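Local coordinates for protein methylxanthine N3-demethylase NdmB (PDB 6ICL) that removes the N3-methyl group of theobromine and related methylxanthines as formaldehyde, as the oxygenase component of a Rieske-type non-heme iron system in bacterial caffeine degradation, at residues 29-32 against 33-37; 41-44 against 45-49; 119-122 against 123-126; 304-307 against 308-312; 359-362 against 363-367. All blocks are in the same frame, centred on the assembly; numbering follows the deposited sequence.

Interaction 1 (29-32 against 33-37); sequences DKTY and LRHFW
Three groups gather round the carbonyl oxygen of Tyr32. His35 N gives it a nearly straight hydrogen bond (His35 N to Tyr32 O 3.1 Å, 165° at the hydrogen), the Phe36 ring turns an edge to it (CD1 to Tyr32 O 3.3 Å), and the His35 imidazole approaches with its own edge. This is the third of three consecutive backbone bonds, each spanning three residues, and a weak fourth follows from Phe36 N to Leu33 O. Leu33 N reaches Lys30 O and Arg34 N reaches Thr31 O, both at 3.0 Å and both from well above the carbonyl plane. An Asx turn leads into these turns: Asp29 OD1 accepts from Thr31 N at 3.0 Å, out of the carboxylate plane, and from Thr31 OG1 on its syn side at 2.9 Å. Among the side chains, Tyr32 and Leu33 run alongside each other. With CG set between the backbone N and the carbonyl carbon (chi1 68°), the tyrosine ring folds back beside Leu33, whose CD2 sits over one face in a CH-pi contact, 3.8 Å from the centroid and offset toward the rim. The ring edge meets Asp29 O, and the hydroxyl is hydrogen-bonded to His346 of helix 337-355. A serine in place of Tyr32 would probably leave Leu33 CD2 without its aromatic face and His346 without its hydroxyl mate. Further along, His35 stacks on Phe155, while its ND1 is buried with no partner in the model. Lys30 and Arg34 form salt bridges with Glu325 and Glu64 respectively.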
loop_
_atom_site.group_PDB
_atom_site.type_symbol
_atom_site.label_atom_id
_atom_site.label_comp_id
_atom_site.label_asym_id
_atom_site.label_seq_id
_atom_site.Cartn_x
_atom_site.Cartn_y
_atom_site.Cartn_z
ATOM N N ASP A 29 12.174 35.617 15.977
ATOM C CA ASP A 29 11.105 36.389 15.351
ATOM C C ASP A 29 11.218 36.273 13.841
ATOM O O ASP A 29 12.297 36.486 13.285
ATOM C CB ASP A 29 11.189 37.864 15.755
ATOM C CG ASP A 29 9.919 38.627 15.438
ATOM O OD1 ASP A 29 9.701 39.000 14.266
ATOM O OD2 ASP A 29 9.125 38.847 16.372
ATOM N N LYS A 30 10.113 35.943 13.175
ATOM C CA LYS A 30 10.132 35.702 11.737
ATOM C C LYS A 30 9.487 36.820 10.934
ATOM O O LYS A 30 9.344 36.686 9.711
ATOM C CB LYS A 30 9.444 34.370 11.413
ATOM C CG LYS A 30 10.029 33.168 12.138
ATOM C CD LYS A 30 11.471 32.930 11.736
ATOM C CE LYS A 30 11.958 31.606 12.327
ATOM N NZ LYS A 30 13.446 31.433 12.202
ATOM N N THR A 31 9.109 37.926 11.577
ATOM C CA THR A 31 8.388 38.981 10.868
ATOM C C THR A 31 9.175 39.478 9.667
ATOM O O THR A 31 8.587 39.791 8.630
ATOM C CB THR A 31 8.085 40.148 11.818
ATOM O OG1 THR A 31 7.259 39.689 12.884
ATOM C CG2 THR A 31 7.367 41.282 11.091
ATOM N N TYR A 32 10.510 39.537 9.785
ATOM C CA TYR A 32 11.341 40.058 8.707
ATOM C C TYR A 32 11.123 39.316 7.399
ATOM O O TYR A 32 11.190 39.926 6.319
ATOM C CB TYR A 32 12.826 40.001 9.097
ATOM C CG TYR A 32 13.517 38.636 9.244
ATOM C CD1 TYR A 32 13.192 37.753 10.272
ATOM C CD2 TYR A 32 14.566 38.279 8.393
ATOM C CE1 TYR A 32 13.882 36.532 10.425
ATOM C CE2 TYR A 32 15.259 37.069 8.536
ATOM C CZ TYR A 32 14.916 36.205 9.545
ATOM O OH TYR A 32 15.621 35.017 9.673
ATOM N N LEU A 33 10.888 38.006 7.470
ATOM C CA LEU A 33 10.783 37.207 6.257
ATOM C C LEU A 33 9.604 37.642 5.406
ATOM O O LEU A 33 9.645 37.477 4.184
ATOM C CB LEU A 33 10.677 35.719 6.616
ATOM C CG LEU A 33 11.877 35.102 7.350
ATOM C CD1 LEU A 33 11.611 33.636 7.765
ATOM C CD2 LEU A 33 13.107 35.189 6.499
ATOM N N ARG A 34 8.578 38.233 6.010
ATOM C CA ARG A 34 7.430 38.690 5.236
ATOM C C ARG A 34 7.766 39.785 4.227
ATOM O O ARG A 34 7.019 39.952 3.260
ATOM C CB ARG A 34 6.344 39.178 6.182
ATOM C CG ARG A 34 5.898 38.096 7.137
ATOM C CD ARG A 34 4.797 38.606 8.029
ATOM N NE ARG A 34 3.622 39.003 7.260
ATOM C CZ ARG A 34 2.608 38.189 6.996
ATOM N NH1 ARG A 34 2.644 36.941 7.443
ATOM N NH2 ARG A 34 1.562 38.618 6.293
ATOM N N HIS A 35 8.874 40.513 4.405
ATOM C CA HIS A 35 9.204 41.672 3.571
ATOM C C HIS A 35 10.051 41.324 2.356
ATOM O O HIS A 35 10.346 42.214 1.543
ATOM C CB HIS A 35 9.933 42.732 4.409
ATOM C CG HIS A 35 9.076 43.335 5.477
ATOM N ND1 HIS A 35 9.033 42.846 6.765
ATOM C CD2 HIS A 35 8.203 44.372 5.438
ATOM C CE1 HIS A 35 8.175 43.556 7.473
ATOM N NE2 HIS A 35 7.659 44.488 6.690
ATOM N N PHE A 36 10.449 40.066 2.212
ATOM C CA PHE A 36 11.237 39.633 1.069
ATOM C C PHE A 36 10.368 38.904 0.046
ATOM O O PHE A 36 9.294 38.381 0.360
ATOM C CB PHE A 36 12.380 38.730 1.531
ATOM C CG PHE A 36 13.385 39.431 2.394
ATOM C CD1 PHE A 36 13.184 39.546 3.767
ATOM C CD2 PHE A 36 14.547 39.968 1.834
ATOM C CE1 PHE A 36 14.145 40.200 4.589
ATOM C CE2 PHE A 36 15.505 40.614 2.627
ATOM C CZ PHE A 36 15.297 40.732 4.014
ATOM N N TRP A 37 10.840 38.908 -1.196
ATOM C CA TRP A 37 10.247 38.100 -2.248
ATOM C C TRP A 37 10.668 36.645 -2.079
ATOM O O TRP A 37 11.858 36.348 -1.952
ATOM C CB TRP A 37 10.687 38.593 -3.623
ATOM C CG TRP A 37 10.201 39.953 -3.978
ATOM C CD1 TRP A 37 10.791 41.143 -3.655
ATOM C CD2 TRP A 37 9.048 40.277 -4.772
ATOM N NE1 TRP A 37 10.074 42.179 -4.185
ATOM C CE2 TRP A 37 8.999 41.685 -4.879
ATOM C CE3 TRP A 37 8.054 39.516 -5.396
ATOM C CZ2 TRP A 37 7.988 42.358 -5.594
ATOM C CZ3 TRP A 37 7.046 40.182 -6.101
ATOM C CH2 TRP A 37 7.022 41.593 -6.190
#

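Interaction 2 (41-44 against 45-49); sequences CTLN and EFERA
Thr42 turns OG1 between its backbone N and carbonyl carbon (chi1 68°), while Glu45 runs extended beyond CG (chi2 165°); these torsions lay the two side chains across each other at the start of helix 43-48. Thr42 OG1 accepts from Glu45 N at 3.0 Å. In return the carboxylate reaches back to the main chain, where Thr42 N meets Glu45 OE2 at 3.0 Å from above the carboxylate plane. The other oxygen, OE1, accepts from Ser178 N, so both carboxylate oxygens are engaged. An alanine in place of Glu45 would probably leave Thr42 N and Ser178 N without these acceptors and the helix start less firmly fixed. Across the first turn, Arg48 NH1 donates to Asn44 OD1, in the plane of that carbonyl, at 2.8 Å, with the amide and guanidinium planes 64° apart; the same NH1 also forms a salt bridge with Asp177. Cys41 SG lies against Phe46 CB (3.8 Å), and the Phe46 side chain packs on Leu68 and Ile75, from strands of the same antiparallel sheet as strand 37-42. The reciprocal bonds between Thr42, the N-cap residue, and Glu45 form a capping box where strand 37-42 passes into its helix.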
loop_
_atom_site.group_PDB
_atom_site.type_symbol
_atom_site.label_atom_id
_atom_site.label_comp_id
_atom_site.label_asym_id
_atom_site.label_seq_id
_atom_site.Cartn_x
_atom_site.Cartn_y
_atom_site.Cartn_z
ATOM N N CYS A 41 6.311 28.773 -6.691
ATOM C CA CYS A 41 6.276 27.640 -7.608
ATOM C C CYS A 41 6.924 28.085 -8.911
ATOM O O CYS A 41 7.117 29.279 -9.148
ATOM C CB CYS A 41 4.832 27.149 -7.850
ATOM S SG CYS A 41 3.762 28.450 -8.574
ATOM N N THR A 42 7.299 27.115 -9.734
ATOM C CA THR A 42 7.730 27.483 -11.069
ATOM C C THR A 42 6.500 27.811 -11.906
ATOM O O THR A 42 5.372 27.440 -11.567
ATOM C CB THR A 42 8.537 26.366 -11.722
ATOM O OG1 THR A 42 7.675 25.245 -11.998
ATOM C CG2 THR A 42 9.678 25.918 -10.790
ATOM N N LEU A 43 6.725 28.542 -12.995
ATOM C CA LEU A 43 5.639 28.856 -13.907
ATOM C C LEU A 43 4.998 27.579 -14.450
ATOM O O LEU A 43 3.767 27.451 -14.478
ATOM C CB LEU A 43 6.177 29.739 -15.037
ATOM C CG LEU A 43 5.150 30.247 -16.037
ATOM C CD1 LEU A 43 4.014 30.914 -15.274
ATOM C CD2 LEU A 43 5.843 31.238 -17.006
ATOM N N ASN A 44 5.827 26.615 -14.855
ATOM C CA ASN A 44 5.315 25.327 -15.311
ATOM C C ASN A 44 4.460 24.652 -14.241
ATOM O O ASN A 44 3.359 24.144 -14.528
ATOM C CB ASN A 44 6.482 24.430 -15.697
ATOM C CG ASN A 44 6.040 23.267 -16.524
ATOM O OD1 ASN A 44 5.890 22.149 -16.019
ATOM N ND2 ASN A 44 5.792 23.520 -17.808
ATOM N N GLU A 45 4.965 24.607 -13.000
ATOM C CA GLU A 45 4.173 24.067 -11.899
ATOM C C GLU A 45 2.833 24.782 -11.771
ATOM O O GLU A 45 1.799 24.147 -11.524
ATOM C CB GLU A 45 4.963 24.160 -10.584
ATOM C CG GLU A 45 5.957 23.010 -10.404
ATOM C CD GLU A 45 6.995 23.274 -9.313
ATOM O OE1 GLU A 45 7.873 22.411 -9.130
ATOM O OE2 GLU A 45 6.940 24.338 -8.651
ATOM N N PHE A 46 2.827 26.110 -11.914
ATOM C CA PHE A 46 1.567 26.835 -11.801
ATOM C C PHE A 46 0.594 26.449 -12.923
ATOM O O PHE A 46 -0.611 26.270 -12.688
ATOM C CB PHE A 46 1.827 28.341 -11.832
ATOM C CG PHE A 46 0.601 29.128 -12.062
ATOM C CD1 PHE A 46 -0.280 29.384 -11.006
ATOM C CD2 PHE A 46 0.282 29.575 -13.337
ATOM C CE1 PHE A 46 -1.455 30.112 -11.225
ATOM C CE2 PHE A 46 -0.885 30.280 -13.561
ATOM C CZ PHE A 46 -1.755 30.556 -12.494
ATOM N N GLU A 47 1.096 26.353 -14.152
ATOM C CA GLU A 47 0.232 26.050 -15.293
ATOM C C GLU A 47 -0.287 24.614 -15.264
ATOM O O GLU A 47 -1.393 24.359 -15.750
ATOM C CB GLU A 47 0.982 26.336 -16.595
ATOM C CG GLU A 47 1.234 27.845 -16.792
ATOM C CD GLU A 47 1.936 28.167 -18.118
ATOM O OE1 GLU A 47 2.527 27.249 -18.728
ATOM O OE2 GLU A 47 1.877 29.337 -18.556
ATOM N N ARG A 48 0.463 23.676 -14.671
ATOM C CA ARG A 48 0.034 22.281 -14.505
ATOM C C ARG A 48 -0.932 22.053 -13.344
ATOM O O ARG A 48 -1.490 20.959 -13.250
ATOM C CB ARG A 48 1.237 21.368 -14.247
ATOM C CG ARG A 48 2.006 20.932 -15.454
ATOM C CD ARG A 48 3.476 20.583 -15.079
ATOM N NE ARG A 48 3.697 20.169 -13.686
ATOM C CZ ARG A 48 4.898 20.185 -13.079
ATOM N NH1 ARG A 48 5.984 20.617 -13.730
ATOM N NH2 ARG A 48 5.025 19.782 -11.821
ATOM N N ALA A 49 -1.091 23.014 -12.431
ATOM C CA ALA A 49 -1.904 22.829 -11.234
ATOM C C ALA A 49 -3.402 22.735 -11.516
ATOM O O ALA A 49 -4.150 22.256 -10.662
ATOM C CB ALA A 49 -1.665 23.990 -10.277
#

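Interaction 3 (119-122 against 123-126); sequences QLIP and ACPD
Leu120 and Pro125 lie side by side and point the same way, the methyl CD1 of Leu120 resting on Pro125 CB at 3.7 Å. The leucine CG stands opposite the backbone N (chi1 177°), which, with chi2 66°, brings CD1 to Pro125. Between them the chain reverses in a type I beta turn from Ile121 to Cys124, closed by a weak bond from Cys124 N to Ile121 O (3.1 Å, bent to 129° at the hydrogen). Ile121 CG2 lies alongside the turn, loosely near Cys124 SG (4.2 Å) and Ala123 CB (4.5 Å). Pro125 CD lies 3.7 Å from Pro122 O. Ile121 and Pro122 both pack on Trp110, and the side chain of Pro122 is about 6 Å from the [2Fe-2S] cluster. From the third subunit, Val333, Phe200, Thr335 and His214 pack on Ile121, Pro122, Ala123 and Cys124 in turn, as expected where Rieske oxygenases bring a cluster to the neighbouring subunit. Pro125 N lies 3.3 Å from Ile121 O but has no hydrogen to give, which leaves the weak bond from Cys124 N alone across the contact; the turn's shape probably depends more on apolar packing and the restricted proline backbone.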
loop_
_atom_site.group_PDB
_atom_site.type_symbol
_atom_site.label_atom_id
_atom_site.label_comp_id
_atom_site.label_asym_id
_atom_site.label_seq_id
_atom_site.Cartn_x
_atom_site.Cartn_y
_atom_site.Cartn_z
ATOM N N GLN A 119 -16.221 41.400 -6.623
ATOM C CA GLN A 119 -16.936 42.178 -7.626
ATOM C C GLN A 119 -18.306 41.601 -7.985
ATOM O O GLN A 119 -19.078 42.265 -8.690
ATOM C CB GLN A 119 -16.075 42.316 -8.891
ATOM C CG GLN A 119 -14.817 43.192 -8.697
ATOM C CD GLN A 119 -15.136 44.615 -8.233
ATOM O OE1 GLN A 119 -16.232 45.119 -8.442
ATOM N NE2 GLN A 119 -14.175 45.256 -7.585
ATOM N N LEU A 120 -18.648 40.409 -7.490
ATOM C CA LEU A 120 -19.984 39.867 -7.707
ATOM C C LEU A 120 -20.326 38.887 -6.598
ATOM O O LEU A 120 -19.547 37.972 -6.310
ATOM C CB LEU A 120 -20.111 39.160 -9.063
ATOM C CG LEU A 120 -21.508 38.535 -9.219
ATOM C CD1 LEU A 120 -22.576 39.629 -9.288
ATOM C CD2 LEU A 120 -21.590 37.588 -10.412
ATOM N N ILE A 121 -21.484 39.100 -5.985
ATOM C CA ILE A 121 -22.144 38.135 -5.117
ATOM C C ILE A 121 -23.356 37.602 -5.878
ATOM O O ILE A 121 -24.358 38.325 -6.024
ATOM C CB ILE A 121 -22.531 38.786 -3.782
ATOM C CG1 ILE A 121 -21.268 39.307 -3.087
ATOM C CG2 ILE A 121 -23.304 37.806 -2.908
ATOM C CD1 ILE A 121 -21.519 40.073 -1.813
ATOM N N PRO A 122 -23.299 36.376 -6.416
ATOM C CA PRO A 122 -24.375 35.923 -7.316
ATOM C C PRO A 122 -25.729 35.779 -6.635
ATOM O O PRO A 122 -26.758 35.794 -7.330
ATOM C CB PRO A 122 -23.859 34.573 -7.839
ATOM C CG PRO A 122 -22.378 34.575 -7.544
ATOM C CD PRO A 122 -22.218 35.386 -6.296
ATOM N N ALA A 123 -25.766 35.675 -5.301
ATOM C CA ALA A 123 -27.043 35.573 -4.597
ATOM C C ALA A 123 -27.805 36.899 -4.597
ATOM O O ALA A 123 -29.039 36.905 -4.670
ATOM C CB ALA A 123 -26.825 35.083 -3.167
ATOM N N CYS A 124 -27.097 38.033 -4.503
ATOM C CA CYS A 124 -27.713 39.365 -4.551
ATOM C C CYS A 124 -26.909 40.243 -5.502
ATOM O O CYS A 124 -26.132 41.100 -5.064
ATOM C CB CYS A 124 -27.803 40.010 -3.162
ATOM S SG CYS A 124 -27.190 39.049 -1.738
ATOM N N PRO A 125 -27.096 40.080 -6.821
ATOM C CA PRO A 125 -26.140 40.663 -7.776
ATOM C C PRO A 125 -26.391 42.103 -8.215
ATOM O O PRO A 125 -25.864 42.488 -9.264
ATOM C CB PRO A 125 -26.260 39.716 -8.981
ATOM C CG PRO A 125 -27.711 39.308 -8.962
ATOM C CD PRO A 125 -28.084 39.209 -7.487
ATOM N N ASP A 126 -27.137 42.919 -7.464
ATOM C CA ASP A 126 -27.521 44.239 -8.007
ATOM C C ASP A 126 -27.284 45.603 -7.282
ATOM O O ASP A 126 -28.066 46.527 -7.530
ATOM C CB ASP A 126 -29.022 44.193 -8.336
ATOM C CG ASP A 126 -29.291 43.790 -9.770
ATOM O OD1 ASP A 126 -28.956 44.574 -10.683
ATOM O OD2 ASP A 126 -29.839 42.689 -9.984
#

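Interaction 4 (304-307 against 308-312); sequences LAFQ and KRVLD
Leu311 N gives Gln307 O a short, nearly straight hydrogen bond (2.8 Å, 170°). Three more bonds of the same four-residue span precede it: Lys308 N to Leu304 O and Arg309 N to Ala305 O, both 2.9 Å, then Val310 N to Phe306 O at 3.1 Å. On the exposed side, Lys308 bends at its end (chi4 57°) and brings NZ to the syn lone pair of Asp312 OD2, a salt bridge of 3.2 Å one turn along. Packing across the segment is lighter. Phe306 and Val310 pass each other at a slant, the methyl CG2 of Val310 coming over one face of the ring, 4.1 Å from Phe306 CE2. Leu311 sets CG 3.1 Å from Gln307 O, close beside the bonded carbonyl. The Val310 side chain is also about 4 Å from the mononuclear iron and touches His202, one of the iron ligands. Phe306, Arg309 and Val310 all touch Thr205, and Ala305 meets Ala51 of the second subunit. Helix 300-319 lies against the large antiparallel sheet, with Leu304 and Leu311 on strand 171-181 and Leu304 and Gln307 on strand 284-294.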
loop_
_atom_site.group_PDB
_atom_site.type_symbol
_atom_site.label_atom_id
_atom_site.label_comp_id
_atom_site.label_asym_id
_atom_site.label_seq_id
_atom_site.Cartn_x
_atom_site.Cartn_y
_atom_site.Cartn_z
ATOM N N LEU A 304 20.430 17.789 -15.025
ATOM C CA LEU A 304 19.454 17.675 -13.952
ATOM C C LEU A 304 19.710 16.439 -13.106
ATOM O O LEU A 304 19.632 16.501 -11.872
ATOM C CB LEU A 304 18.044 17.601 -14.533
ATOM C CG LEU A 304 16.946 18.584 -14.164
ATOM C CD1 LEU A 304 17.459 19.769 -13.406
ATOM C CD2 LEU A 304 16.297 19.021 -15.467
ATOM N N ALA A 305 19.939 15.290 -13.754
ATOM C CA ALA A 305 20.138 14.066 -12.993
ATOM C C ALA A 305 21.398 14.140 -12.150
ATOM O O ALA A 305 21.434 13.569 -11.060
ATOM C CB ALA A 305 20.199 12.851 -13.912
ATOM N N PHE A 306 22.446 14.809 -12.632
ATOM C CA PHE A 306 23.635 14.910 -11.799
ATOM C C PHE A 306 23.346 15.741 -10.563
ATOM O O PHE A 306 23.718 15.353 -9.456
ATOM C CB PHE A 306 24.811 15.496 -12.574
ATOM C CG PHE A 306 26.035 15.672 -11.724
ATOM C CD1 PHE A 306 26.793 14.582 -11.366
ATOM C CD2 PHE A 306 26.382 16.918 -11.228
ATOM C CE1 PHE A 306 27.899 14.734 -10.561
ATOM C CE2 PHE A 306 27.483 17.079 -10.428
ATOM C CZ PHE A 306 28.243 15.990 -10.096
ATOM N N GLN A 307 22.631 16.866 -10.722
ATOM C CA GLN A 307 22.289 17.678 -9.560
ATOM C C GLN A 307 21.360 16.925 -8.616
ATOM O O GLN A 307 21.478 17.059 -7.392
ATOM C CB GLN A 307 21.665 19.011 -9.997
ATOM C CG GLN A 307 22.606 19.902 -10.771
ATOM C CD GLN A 307 23.813 20.317 -9.938
ATOM O OE1 GLN A 307 23.731 20.447 -8.710
ATOM N NE2 GLN A 307 24.943 20.503 -10.603
ATOM N N LYS A 308 20.438 16.122 -9.151
ATOM C CA LYS A 308 19.607 15.313 -8.263
ATOM C C LYS A 308 20.451 14.318 -7.471
ATOM O O LYS A 308 20.200 14.079 -6.287
ATOM C CB LYS A 308 18.524 14.575 -9.050
ATOM C CG LYS A 308 17.707 13.649 -8.166
ATOM C CD LYS A 308 16.592 12.919 -8.914
ATOM C CE LYS A 308 16.004 11.810 -8.035
ATOM N NZ LYS A 308 15.495 12.368 -6.758
ATOM N N ARG A 309 21.443 13.707 -8.115
ATOM C CA ARG A 309 22.320 12.791 -7.392
ATOM C C ARG A 309 23.003 13.486 -6.211
ATOM O O ARG A 309 23.063 12.945 -5.103
ATOM C CB ARG A 309 23.350 12.216 -8.358
ATOM C CG ARG A 309 24.367 11.307 -7.703
ATOM C CD ARG A 309 25.365 10.829 -8.740
ATOM N NE ARG A 309 26.402 9.985 -8.144
ATOM C CZ ARG A 309 27.506 9.608 -8.779
ATOM N NH1 ARG A 309 27.720 9.999 -10.032
ATOM N NH2 ARG A 309 28.404 8.852 -8.157
ATOM N N VAL A 310 23.493 14.698 -6.425
ATOM C CA VAL A 310 24.089 15.474 -5.344
ATOM C C VAL A 310 23.048 15.789 -4.274
ATOM O O VAL A 310 23.284 15.589 -3.073
ATOM C CB VAL A 310 24.725 16.744 -5.925
ATOM C CG1 VAL A 310 25.027 17.775 -4.825
ATOM C CG2 VAL A 310 25.985 16.355 -6.721
ATOM N N LEU A 311 21.880 16.288 -4.697
ATOM C CA LEU A 311 20.806 16.604 -3.754
ATOM C C LEU A 311 20.450 15.402 -2.899
ATOM O O LEU A 311 20.234 15.527 -1.686
ATOM C CB LEU A 311 19.569 17.086 -4.516
ATOM C CG LEU A 311 19.657 18.434 -5.237
ATOM C CD1 LEU A 311 18.403 18.630 -6.107
ATOM C CD2 LEU A 311 19.793 19.569 -4.212
ATOM N N ASP A 312 20.410 14.219 -3.506
ATOM C CA ASP A 312 20.033 13.042 -2.732
ATOM C C ASP A 312 21.109 12.637 -1.735
ATOM O O ASP A 312 20.783 11.983 -0.743
ATOM C CB ASP A 312 19.712 11.855 -3.651
ATOM C CG ASP A 312 18.372 12.007 -4.351
ATOM O OD1 ASP A 312 17.494 12.765 -3.854
ATOM O OD2 ASP A 312 18.210 11.363 -5.412
#

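Interaction 5 (359-362 against 363-367); sequences AFRD and SVLTN
Phe360 O and Val364 N are joined by a nearly straight bond (2.9 Å, 169°) in the last turns of helix 357-365, whose four-residue bonds run as far as the N-H of Thr366, the first residue to leave helical backbone angles. Over this step Val364 CG2 sits on one face of the Phe360 ring, a CH-pi contact 3.7 Å from the centroid and shifted toward the rim. The phenylalanine reaches forward along the helix because its CG is anti to the backbone N (chi1 -174°). One residue further on, Arg361 and Leu365 run side by side, with the methyl CD1 of Leu365 over a face of the guanidinium, 4.2 Å from Arg361 NH2; NH1 is hydrogen-bonded to Phe155 O. The helix's C-terminal end is finished by Thr366, which grips Asp362 O twice: Thr366 N at 2.9 Å and Thr366 OG1 at 2.7 Å come from opposite faces of the carbonyl plane. The hydroxyl thereby shares an acceptor with its own backbone N-H at a point where the chain turns away. On the inward side, Ser363 OG bonds to Glu348 of helix 337-355, and Ser363 and Val364 pack on Leu349 of the same helix, whereas Phe360 meets the rings of His35 and Phe155.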
loop_
_atom_site.group_PDB
_atom_site.type_symbol
_atom_site.label_atom_id
_atom_site.label_comp_id
_atom_site.label_asym_id
_atom_site.label_seq_id
_atom_site.Cartn_x
_atom_site.Cartn_y
_atom_site.Cartn_z
ATOM N N ALA A 359 14.794 51.056 10.588
ATOM C CA ALA A 359 15.792 50.083 11.027
ATOM C C ALA A 359 15.979 48.980 9.988
ATOM O O ALA A 359 17.110 48.646 9.602
ATOM C CB ALA A 359 15.380 49.491 12.371
ATOM N N PHE A 360 14.869 48.425 9.500
ATOM C CA PHE A 360 14.935 47.364 8.500
ATOM C C PHE A 360 15.620 47.844 7.229
ATOM O O PHE A 360 16.537 47.187 6.718
ATOM C CB PHE A 360 13.524 46.861 8.190
ATOM C CG PHE A 360 13.495 45.672 7.267
ATOM C CD1 PHE A 360 13.818 44.413 7.738
ATOM C CD2 PHE A 360 13.149 45.818 5.938
ATOM C CE1 PHE A 360 13.790 43.309 6.900
ATOM C CE2 PHE A 360 13.112 44.717 5.088
ATOM C CZ PHE A 360 13.438 43.463 5.576
ATOM N N ARG A 361 15.180 48.991 6.694
ATOM C CA ARG A 361 15.746 49.474 5.438
ATOM C C ARG A 361 17.248 49.686 5.561
ATOM O O ARG A 361 18.000 49.437 4.606
ATOM C CB ARG A 361 15.058 50.770 5.002
ATOM C CG ARG A 361 13.577 50.625 4.657
ATOM C CD ARG A 361 12.930 51.977 4.323
ATOM N NE ARG A 361 13.688 52.723 3.327
ATOM C CZ ARG A 361 13.475 52.661 2.018
ATOM N NH1 ARG A 361 12.519 51.877 1.533
ATOM N NH2 ARG A 361 14.228 53.376 1.191
ATOM N N ASP A 362 17.704 50.140 6.734
ATOM C CA ASP A 362 19.136 50.310 6.956
ATOM C C ASP A 362 19.847 48.971 6.916
ATOM O O ASP A 362 20.897 48.831 6.275
ATOM C CB ASP A 362 19.386 51.002 8.298
ATOM C CG ASP A 362 19.251 52.510 8.212
ATOM O OD1 ASP A 362 19.441 53.076 7.110
ATOM O OD2 ASP A 362 18.965 53.126 9.259
ATOM N N SER A 363 19.289 47.975 7.604
ATOM C CA SER A 363 19.906 46.656 7.637
ATOM C C SER A 363 19.981 46.038 6.238
ATOM O O SER A 363 21.024 45.498 5.848
ATOM C CB SER A 363 19.136 45.754 8.592
ATOM O OG SER A 363 19.743 44.473 8.630
ATOM N N VAL A 364 18.892 46.132 5.463
ATOM C CA VAL A 364 18.882 45.579 4.104
ATOM C C VAL A 364 19.874 46.319 3.213
ATOM O O VAL A 364 20.670 45.707 2.490
ATOM C CB VAL A 364 17.463 45.640 3.496
ATOM C CG1 VAL A 364 17.494 45.255 2.027
ATOM C CG2 VAL A 364 16.478 44.757 4.242
ATOM N N LEU A 365 19.822 47.657 3.232
ATOM C CA LEU A 365 20.446 48.459 2.181
ATOM C C LEU A 365 21.875 48.913 2.475
ATOM O O LEU A 365 22.582 49.313 1.539
ATOM C CB LEU A 365 19.582 49.688 1.903
ATOM C CG LEU A 365 18.193 49.369 1.362
ATOM C CD1 LEU A 365 17.289 50.587 1.499
ATOM C CD2 LEU A 365 18.302 48.931 -0.095
ATOM N N THR A 366 22.328 48.870 3.725
ATOM C CA THR A 366 23.667 49.370 4.055
ATOM C C THR A 366 24.746 48.402 3.581
ATOM O O THR A 366 24.834 47.272 4.076
ATOM C CB THR A 366 23.802 49.590 5.561
ATOM O OG1 THR A 366 22.913 50.635 5.982
ATOM C CG2 THR A 366 25.237 49.947 5.919
ATOM N N ASN A 367 25.592 48.844 2.650
ATOM C CA ASN A 367 26.673 47.990 2.199
ATOM C C ASN A 367 27.771 47.921 3.251
ATOM O O ASN A 367 27.955 48.840 4.051
ATOM C CB ASN A 367 27.229 48.478 0.869
ATOM C CG ASN A 367 26.226 48.329 -0.242
ATOM O OD1 ASN A 367 25.071 47.981 0.005
ATOM N ND2 ASN A 367 26.647 48.590 -1.463
#

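From the N terminus, interactions 1 to 5 follow in series; each closes only a turn or two of local chain, and none nests within or crosses another. Interaction 1 leads into strand 37-42 and interaction 2 starts a helix at that strand's end, their centres 24 Å apart on opposite sides of the chain's centre. Interactions 2 and 3 both lie in the Rieske range, with nearest atoms about 19 Å apart; interaction 3 meets the third subunit. Interaction 4 belongs to the C-terminal catalytic part, about 10 Å from interaction 2 at nearest atoms. Only interactions 1 and 5 touch: Phe36 CE1 meets Phe360 CZ at 3.5 Å, tying the N-terminal turns before strand 37-42 to the last helix.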